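Solute-binding protein (Thermoactinomyces vulgaris, PDB 2ZYO) binds maltodextrins, here maltotetraose, as well as cyclodextrins, and probably passes them to a membrane transporter for uptake. Local coordinates at residues E15-K20 with T47-E52; G166-A171 with A222-S227; G194-N199 with P351-M356. One frame throughout, in Å; residues are numbered along the deposited sequence.

Contact 1 (E15-K20 with T47-E52)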
loop_
_atom_site.group_PDB
_atom_site.type_symbol
_atom_site.label_atom_id
_atom_site.label_comp_id
_atom_site.label_asym_id
_atom_site.label_seq_id
_atom_site.Cartn_x
_atom_site.Cartn_y
_atom_site.Cartn_z
ATOM N N GLU A 15 -4.110 4.755 -35.530
ATOM C CA GLU A 15 -4.683 5.591 -34.474
ATOM C C GLU A 15 -4.595 7.075 -34.820
ATOM O O GLU A 15 -3.505 7.648 -34.906
ATOM C CB GLU A 15 -4.065 5.306 -33.098
ATOM C CG GLU A 15 -4.883 5.908 -31.949
ATOM C CD GLU A 15 -4.416 5.471 -30.576
ATOM O OE1 GLU A 15 -4.369 4.253 -30.315
ATOM O OE2 GLU A 15 -4.116 6.354 -29.746
ATOM N N GLY A 16 -5.763 7.678 -35.030
ATOM C CA GLY A 16 -5.867 9.107 -35.300
ATOM C C GLY A 16 -5.503 9.909 -34.069
ATOM O O GLY A 16 -5.716 9.456 -32.941
ATOM N N LYS A 17 -4.940 11.095 -34.284
ATOM C CA LYS A 17 -4.545 11.969 -33.185
ATOM C C LYS A 17 -5.784 12.477 -32.453
ATOM O O LYS A 17 -6.664 13.075 -33.073
ATOM C CB LYS A 17 -3.707 13.144 -33.692
ATOM C CG LYS A 17 -3.049 13.964 -32.585
ATOM C CD LYS A 17 -2.378 15.218 -33.127
ATOM C CE LYS A 17 -1.005 14.919 -33.713
ATOM N NZ LYS A 17 -0.372 16.137 -34.292
ATOM N N PRO A 18 -5.863 12.229 -31.134
ATOM C CA PRO A 18 -7.019 12.699 -30.377
ATOM C C PRO A 18 -6.988 14.212 -30.220
ATOM O O PRO A 18 -5.912 14.797 -30.091
ATOM C CB PRO A 18 -6.845 12.022 -29.014
ATOM C CG PRO A 18 -5.380 11.794 -28.889
ATOM C CD PRO A 18 -4.894 11.516 -30.282
ATOM N N ASP A 19 -8.159 14.841 -30.245
ATOM C CA ASP A 19 -8.247 16.266 -29.954
ATOM C C ASP A 19 -7.979 16.484 -28.470
ATOM O O ASP A 19 -7.425 17.511 -28.069
ATOM C CB ASP A 19 -9.621 16.827 -30.333
ATOM C CG ASP A 19 -10.723 16.373 -29.393
ATOM O OD1 ASP A 19 -11.071 15.177 -29.411
ATOM O OD2 ASP A 19 -11.244 17.218 -28.639
ATOM N N LYS A 20 -8.377 15.498 -27.667
ATOM C CA LYS A 20 -8.249 15.569 -26.222
ATOM C C LYS A 20 -8.116 14.184 -25.597
ATOM O O LYS A 20 -8.629 13.190 -26.121
ATOM C CB LYS A 20 -9.439 16.315 -25.606
ATOM C CG LYS A 20 -10.729 15.516 -25.516
ATOM C CD LYS A 20 -11.876 16.338 -24.937
ATOM C CE LYS A 20 -11.715 16.569 -23.443
ATOM N NZ LYS A 20 -12.959 17.116 -22.836
ATOM N N THR A 47 2.527 18.586 -27.333
ATOM C CA THR A 47 1.850 17.818 -28.385
ATOM C C THR A 47 0.700 18.536 -29.086
ATOM O O THR A 47 0.310 18.152 -30.190
ATOM C CB THR A 47 1.283 16.494 -27.834
ATOM O OG1 THR A 47 0.260 16.785 -26.874
ATOM C CG2 THR A 47 2.379 15.650 -27.182
ATOM N N GLY A 48 0.139 19.549 -28.430
ATOM C CA GLY A 48 -1.057 20.224 -28.932
ATOM C C GLY A 48 -2.346 19.464 -28.661
ATOM O O GLY A 48 -3.410 19.857 -29.140
ATOM N N ILE A 49 -2.251 18.376 -27.898
ATOM C CA ILE A 49 -3.419 17.582 -27.511
ATOM C C ILE A 49 -3.948 18.100 -26.180
ATOM O O ILE A 49 -3.203 18.174 -25.206
ATOM C CB ILE A 49 -3.061 16.080 -27.384
ATOM C CG1 ILE A 49 -2.571 15.536 -28.733
ATOM C CG2 ILE A 49 -4.253 15.267 -26.850
ATOM C CD1 ILE A 49 -1.763 14.253 -28.638
ATOM N N GLN A 50 -5.227 18.470 -26.140
ATOM C CA GLN A 50 -5.853 18.894 -24.892
ATOM C C GLN A 50 -5.831 17.735 -23.900
ATOM O O GLN A 50 -6.124 16.601 -24.266
ATOM C CB GLN A 50 -7.300 19.336 -25.131
ATOM C CG GLN A 50 -8.009 19.846 -23.872
ATOM C CD GLN A 50 -9.524 19.835 -23.981
ATOM O OE1 GLN A 50 -10.089 19.798 -25.077
ATOM N NE2 GLN A 50 -10.191 19.866 -22.834
ATOM N N VAL A 51 -5.460 18.015 -22.654
ATOM C CA VAL A 51 -5.602 17.017 -21.598
ATOM C C VAL A 51 -6.466 17.592 -20.482
ATOM O O VAL A 51 -6.055 18.517 -19.773
ATOM C CB VAL A 51 -4.247 16.507 -21.048
ATOM C CG1 VAL A 51 -4.485 15.448 -19.982
ATOM C CG2 VAL A 51 -3.393 15.929 -22.166
ATOM N N GLU A 52 -7.675 17.050 -20.359
ATOM C CA GLU A 52 -8.608 17.469 -19.326
ATOM C C GLU A 52 -8.406 16.628 -18.073
ATOM O O GLU A 52 -8.553 15.405 -18.104
ATOM C CB GLU A 52 -10.052 17.343 -19.817
ATOM C CG GLU A 52 -11.083 17.902 -18.836
ATOM C CD GLU A 52 -12.518 17.548 -19.190
ATOM O OE1 GLU A 52 -12.739 16.650 -20.033
ATOM O OE2 GLU A 52 -13.433 18.169 -18.609
HETATM O O HOH W 1 1.521 15.961 -31.474
HETATM O O HOH W 2 -0.990 18.087 -32.508
HETATM O O HOH W 3 -10.317 19.609 -27.769
HETATM O O HOH W 4 -13.152 19.786 -24.783
#
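Lys20 pairs with Gln50, their side chains lying together on one face of the sheet, where two parallel strands, 20-25 and 50-55, begin side by side; helix 30-47 joins them, making this the start of the strand pair in a beta-alpha-beta unit. Gln50 N donates to Asp19 O at 3.1 Å, with an N-H...O angle of 146°, and Gln50 and Leu21 carry the backbone pairing onward. Gln50 O also receives a CA-H...O contact from Lys20 CA.

The Lys20 chain runs side by side with those of Gln50 and Glu52, pointing the same way, and its bend at chi3 (-73°) brings CE near both Gln50 NE2 and Glu52 OE1. The ammonium reaches the acid: Lys20 NZ forms a salt bridge with Glu52 OE1 at 2.8 Å, coming from above the carboxylate plane, 56° out of it. An alanine here would probably leave the Glu52 carboxylate without its positive mate and the amide of Gln50 without the outer methylenes, CD and CE, that lie beside it.

The amide oxygen of Gln50 is supplied by water. One water donates to both Asp19 OD2 and Gln50 OE1, each at 2.7 Å; another donates to Gln50 OE1 and only weakly meets Lys20 NZ. At the other end Lys17 CG lies across Ile49 CD1, and Pro18 CG approaches Ile49 CG2 at 4.2 Å; Tyr295 of helix 293-302 touches all three residues. In an ST turn at the C-terminal end of helix 30-47, Ile49 N donates to Thr47 OG1, whose hydroxyl is also hydrogen-bonded to Phe43 O. The carbonyl of Thr47 takes two waters; both also accept from Lys17 NZ, one only weakly, the other 2.7 Å from that nitrogen and the same from Thr47 O.

Contact 2 (G166-A171 with A222-S227)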
loop_
_atom_site.group_PDB
_atom_site.type_symbol
_atom_site.label_atom_id
_atom_site.label_comp_id
_atom_site.label_asym_id
_atom_site.label_seq_id
_atom_site.Cartn_x
_atom_site.Cartn_y
_atom_site.Cartn_z
ATOM N N GLY A 166 6.263 2.144 24.827
ATOM C CA GLY A 166 7.506 2.035 24.075
ATOM C C GLY A 166 7.211 1.765 22.611
ATOM O O GLY A 166 7.749 2.433 21.727
ATOM N N VAL A 167 6.362 0.768 22.359
ATOM C CA VAL A 167 5.923 0.436 21.002
ATOM C C VAL A 167 4.417 0.193 21.008
ATOM O O VAL A 167 3.908 -0.608 21.795
ATOM C CB VAL A 167 6.640 -0.814 20.426
ATOM C CG1 VAL A 167 6.333 -0.962 18.934
ATOM C CG2 VAL A 167 8.148 -0.739 20.649
ATOM N N LEU A 168 3.721 0.893 20.119
ATOM C CA LEU A 168 2.274 0.779 19.991
ATOM C C LEU A 168 1.909 0.763 18.514
ATOM O O LEU A 168 2.378 1.601 17.749
ATOM C CB LEU A 168 1.595 1.957 20.696
ATOM C CG LEU A 168 0.078 2.133 20.601
ATOM C CD1 LEU A 168 -0.668 0.995 21.285
ATOM C CD2 LEU A 168 -0.312 3.469 21.215
ATOM N N PHE A 169 1.078 -0.193 18.112
ATOM C CA PHE A 169 0.578 -0.233 16.739
ATOM C C PHE A 169 -0.720 -1.021 16.641
ATOM O O PHE A 169 -1.175 -1.599 17.633
ATOM C CB PHE A 169 1.654 -0.740 15.753
ATOM C CG PHE A 169 1.877 -2.234 15.771
ATOM C CD1 PHE A 169 1.422 -3.027 14.717
ATOM C CD2 PHE A 169 2.579 -2.843 16.812
ATOM C CE1 PHE A 169 1.637 -4.403 14.712
ATOM C CE2 PHE A 169 2.798 -4.222 16.815
ATOM C CZ PHE A 169 2.326 -5.002 15.761
ATOM N N GLU A 170 -1.317 -1.024 15.448
ATOM C CA GLU A 170 -2.560 -1.747 15.189
ATOM C C GLU A 170 -2.319 -3.249 15.080
ATOM O O GLU A 170 -2.445 -3.836 13.997
ATOM C CB GLU A 170 -3.226 -1.229 13.916
ATOM C CG GLU A 170 -4.017 0.042 14.096
ATOM C CD GLU A 170 -4.923 0.314 12.916
ATOM O OE1 GLU A 170 -5.855 -0.486 12.679
ATOM O OE2 GLU A 170 -4.700 1.326 12.226
ATOM N N ALA A 171 -1.991 -3.864 16.215
ATOM C CA ALA A 171 -1.635 -5.283 16.270
ATOM C C ALA A 171 -2.836 -6.219 16.106
ATOM O O ALA A 171 -2.682 -7.438 16.121
ATOM C CB ALA A 171 -0.879 -5.596 17.561
ATOM N N ALA A 222 3.088 -7.588 25.896
ATOM C CA ALA A 222 3.370 -6.175 25.628
ATOM C C ALA A 222 2.205 -5.255 26.007
ATOM O O ALA A 222 2.254 -4.045 25.770
ATOM C CB ALA A 222 3.780 -5.976 24.171
ATOM N N ARG A 223 1.163 -5.847 26.588
ATOM C CA ARG A 223 0.057 -5.117 27.222
ATOM C C ARG A 223 -0.663 -4.082 26.343
ATOM O O ARG A 223 -1.133 -3.056 26.840
ATOM C CB ARG A 223 0.526 -4.478 28.543
ATOM C CG ARG A 223 1.062 -5.477 29.568
ATOM C CD ARG A 223 1.592 -4.784 30.823
ATOM N NE ARG A 223 2.762 -3.949 30.553
ATOM C CZ ARG A 223 4.027 -4.359 30.625
ATOM N NH1 ARG A 223 4.323 -5.608 30.969
ATOM N NH2 ARG A 223 5.006 -3.508 30.353
ATOM N N LEU A 224 -0.759 -4.354 25.043
ATOM C CA LEU A 224 -1.496 -3.472 24.136
ATOM C C LEU A 224 -2.998 -3.507 24.430
ATOM O O LEU A 224 -3.524 -4.558 24.811
ATOM C CB LEU A 224 -1.235 -3.833 22.666
ATOM C CG LEU A 224 0.165 -3.621 22.072
ATOM C CD1 LEU A 224 0.089 -3.671 20.553
ATOM C CD2 LEU A 224 0.803 -2.309 22.518
ATOM N N PRO A 225 -3.690 -2.359 24.268
ATOM C CA PRO A 225 -5.142 -2.313 24.473
ATOM C C PRO A 225 -5.846 -3.300 23.547
ATOM O O PRO A 225 -5.636 -3.270 22.336
ATOM C CB PRO A 225 -5.509 -0.874 24.100
ATOM C CG PRO A 225 -4.257 -0.104 24.253
ATOM C CD PRO A 225 -3.149 -1.040 23.891
ATOM N N GLN A 226 -6.675 -4.163 24.125
ATOM C CA GLN A 226 -7.223 -5.315 23.402
ATOM C C GLN A 226 -8.327 -4.994 22.384
ATOM O O GLN A 226 -8.772 -5.880 21.649
ATOM C CB GLN A 226 -7.659 -6.408 24.387
ATOM C CG GLN A 226 -6.481 -7.035 25.134
ATOM C CD GLN A 226 -6.896 -7.895 26.317
ATOM O OE1 GLN A 226 -7.925 -8.570 26.285
ATOM N NE2 GLN A 226 -6.082 -7.882 27.367
ATOM N N SER A 227 -8.743 -3.729 22.327
ATOM C CA SER A 227 -9.728 -3.278 21.342
ATOM C C SER A 227 -9.289 -1.983 20.650
ATOM O O SER A 227 -10.115 -1.128 20.314
ATOM C CB SER A 227 -11.104 -3.115 21.998
ATOM O OG SER A 227 -11.519 -4.327 22.605
#
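Leu224 sets its CB toward the 166-171 segment, and its two methyls meet different partners. Its chi1 (-67°) puts CG beside the backbone N, anti to the carbonyl carbon, and chi2 (-164°) then sets CD1, which meets Ala171 CB at 3.7 Å; Leu224 CD2 meets Leu168 CD1 at 3.8 Å. The two leucines cross obliquely. Leu168 CD1 also reaches Pro225 CD, 4.1 Å away, the leucine and the proline lying at about a right angle.

Ala171 CB has a second neighbour: it sits 3.7 Å above one face of the Phe169 ring, offset toward the rim. Trp218 of helix 206-220 meets the same ring edge-to-face. An inverse gamma turn centred on Glu170 follows strand 165-169, and Ala171 beyond it turns CB toward Leu224. The contact joins this strand and its turn to the loop after helix 206-220.

Methyls also rest against backbone oxygens: Leu224 CD2 comes to 3.6 Å from Val167 O, and Leu224 CD1 lies close to Phe169 O. Phe169 O takes the weak turn bond from Ala171 N, but Phe169 N is buried without a partner. The direct contact is thus apolar, and directed bonding between the segments runs through a third residue: Asn158, whose ND2 is bonded to both Val167 O and Ala222 O, supplies a polar link.

Contact 3 (G194-N199 with P351-M356)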
loop_
_atom_site.group_PDB
_atom_site.type_symbol
_atom_site.label_atom_id
_atom_site.label_comp_id
_atom_site.label_asym_id
_atom_site.label_seq_id
_atom_site.Cartn_x
_atom_site.Cartn_y
_atom_site.Cartn_z
ATOM N N GLY A 194 3.306 -15.780 -10.681
ATOM C CA GLY A 194 2.494 -14.573 -10.820
ATOM C C GLY A 194 1.025 -14.761 -10.486
ATOM O O GLY A 194 0.347 -13.803 -10.102
ATOM N N THR A 195 0.532 -15.990 -10.633
ATOM C CA THR A 195 -0.876 -16.298 -10.379
ATOM C C THR A 195 -1.109 -16.795 -8.957
ATOM O O THR A 195 -0.421 -17.702 -8.479
ATOM C CB THR A 195 -1.439 -17.345 -11.372
ATOM O OG1 THR A 195 -0.713 -18.572 -11.246
ATOM C CG2 THR A 195 -1.346 -16.842 -12.807
ATOM N N LEU A 196 -2.088 -16.188 -8.292
ATOM C CA LEU A 196 -2.502 -16.607 -6.959
ATOM C C LEU A 196 -3.665 -17.583 -7.048
ATOM O O LEU A 196 -4.573 -17.405 -7.863
ATOM C CB LEU A 196 -2.900 -15.396 -6.108
ATOM C CG LEU A 196 -1.845 -14.324 -5.814
ATOM C CD1 LEU A 196 -2.453 -13.196 -5.000
ATOM C CD2 LEU A 196 -0.649 -14.908 -5.085
ATOM N N ASP A 197 -3.626 -18.619 -6.216
ATOM C CA ASP A 197 -4.718 -19.580 -6.145
ATOM C C ASP A 197 -5.653 -19.180 -5.005
ATOM O O ASP A 197 -5.278 -19.286 -3.834
ATOM C CB ASP A 197 -4.181 -21.005 -5.951
ATOM C CG ASP A 197 -5.281 -22.065 -5.980
ATOM O OD1 ASP A 197 -6.465 -21.724 -6.198
ATOM O OD2 ASP A 197 -4.952 -23.256 -5.785
ATOM N N PRO A 198 -6.873 -18.718 -5.344
ATOM C CA PRO A 198 -7.841 -18.312 -4.327
ATOM C C PRO A 198 -8.324 -19.480 -3.469
ATOM O O PRO A 198 -8.873 -19.262 -2.389
ATOM C CB PRO A 198 -9.000 -17.746 -5.151
ATOM C CG PRO A 198 -8.876 -18.389 -6.484
ATOM C CD PRO A 198 -7.407 -18.551 -6.710
ATOM N N ASN A 199 -8.115 -20.702 -3.956
ATOM C CA ASN A 199 -8.507 -21.908 -3.231
ATOM C C ASN A 199 -7.453 -22.410 -2.243
ATOM O O ASN A 199 -7.781 -23.150 -1.310
ATOM C CB ASN A 199 -8.894 -23.024 -4.205
ATOM C CG ASN A 199 -10.289 -22.844 -4.774
ATOM O OD1 ASN A 199 -11.215 -23.560 -4.398
ATOM N ND2 ASN A 199 -10.447 -21.883 -5.678
ATOM N N PRO A 351 -2.001 -8.587 -2.301
ATOM C CA PRO A 351 -2.713 -9.359 -3.317
ATOM C C PRO A 351 -3.787 -8.513 -3.994
ATOM O O PRO A 351 -4.510 -7.772 -3.321
ATOM C CB PRO A 351 -3.348 -10.491 -2.506
ATOM C CG PRO A 351 -2.411 -10.680 -1.360
ATOM C CD PRO A 351 -1.952 -9.295 -1.008
ATOM N N SER A 352 -3.871 -8.617 -5.318
ATOM C CA SER A 352 -4.788 -7.793 -6.100
ATOM C C SER A 352 -5.965 -8.579 -6.677
ATOM O O SER A 352 -6.832 -8.004 -7.335
ATOM C CB SER A 352 -4.033 -7.074 -7.222
ATOM O OG SER A 352 -3.403 -8.006 -8.079
ATOM N N ILE A 353 -5.996 -9.887 -6.432
ATOM C CA ILE A 353 -7.115 -10.722 -6.882
ATOM C C ILE A 353 -8.395 -10.358 -6.116
ATOM O O ILE A 353 -8.319 -9.945 -4.957
ATOM C CB ILE A 353 -6.801 -12.246 -6.789
ATOM C CG1 ILE A 353 -6.594 -12.695 -5.333
ATOM C CG2 ILE A 353 -5.591 -12.594 -7.658
ATOM C CD1 ILE A 353 -6.669 -14.206 -5.137
ATOM N N PRO A 354 -9.572 -10.483 -6.767
ATOM C CA PRO A 354 -10.828 -10.085 -6.117
ATOM C C PRO A 354 -11.061 -10.764 -4.766
ATOM O O PRO A 354 -11.633 -10.155 -3.860
ATOM C CB PRO A 354 -11.898 -10.521 -7.124
ATOM C CG PRO A 354 -11.201 -10.505 -8.436
ATOM C CD PRO A 354 -9.806 -10.976 -8.139
ATOM N N GLU A 355 -10.597 -12.004 -4.638
ATOM C CA GLU A 355 -10.787 -12.794 -3.422
ATOM C C GLU A 355 -10.142 -12.195 -2.168
ATOM O O GLU A 355 -10.583 -12.472 -1.054
ATOM C CB GLU A 355 -10.310 -14.232 -3.637
ATOM C CG GLU A 355 -11.187 -15.033 -4.596
ATOM C CD GLU A 355 -10.884 -14.775 -6.068
ATOM O OE1 GLU A 355 -9.860 -14.127 -6.383
ATOM O OE2 GLU A 355 -11.680 -15.230 -6.916
ATOM N N MET A 356 -9.110 -11.371 -2.345
ATOM C CA MET A 356 -8.479 -10.697 -1.207
ATOM C C MET A 356 -9.462 -9.779 -0.474
ATOM O O MET A 356 -9.350 -9.582 0.737
ATOM C CB MET A 356 -7.237 -9.915 -1.643
ATOM C CG MET A 356 -6.417 -9.362 -0.479
ATOM S SD MET A 356 -5.725 -10.657 0.570
ATOM C CE MET A 356 -5.234 -9.723 2.016
#
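Leu196 on strand 195-201, which forms a hairpin with strand 189-192, and Pro198 at the corner two residues on both point toward the 351-356 loop, where their CA atoms lie 7.5 Å from that of Ile353 and 6.3 Å from that of Glu355 respectively. Ile353 fills the middle. Its CG1 stands between the backbone N and the carbonyl carbon (chi1 65°), and from there the side chain goes on to CD1, which touches Leu196 CB at 4.1 Å and Pro198 CB at 4.2 Å. Leu196 crosses the isoleucine obliquely and sends CD1 past its CG2 to Pro351 CB, 3.8 Å away. Phe189, on the partner strand of the hairpin, touches both Leu196 and Ile353, and Tyr117 also reaches Ile353.

At the far end the proline meets an acid. Glu355 bends at chi2 (82°), bringing its carboxyl carbon back beside the pyrrolidine ring: Glu355 CG is 3.5 Å from Pro198 CB, and both carboxylate oxygens stay near that same carbon. Each segment has a turn of its own here. Asp197 OD1 accepts from Asn199 N at 3.0 Å, an Asx turn that accompanies the corner at Pro198, while Met356 N bonds back to Ile353 O.

What meets across the contact is mostly carbon against carbon, so the hairpin is held to the loop before helix 360-371 by van der Waals fit. Even the acid takes part in this way: Pro198 CB sits over the face of the Glu355 carboxylate, beside CG, with no hydrogen bond between them.

Contact 1 is remote from the other two, its centre 53 Å from that of contact 2 and 37 Å from that of contact 3; contacts 1 and 2 lie on opposite sides of the chain's centre. Contacts 2 and 3 interleave along the sequence, yet their nearest atoms remain about 14 Å apart. Both lie in the neighbourhood of the sugar site: the side chains of Phe169 and Pro351 are about 10 Å and 9 Å from a bound glucose unit. Segment 166-171 leads to the pocket residues Asn173, Tyr175 and Tyr176, and segment 351-356 to Trp360 and Asn364, so both lie a few residues in sequence before pocket residues, though none of the segments' own residues is among them.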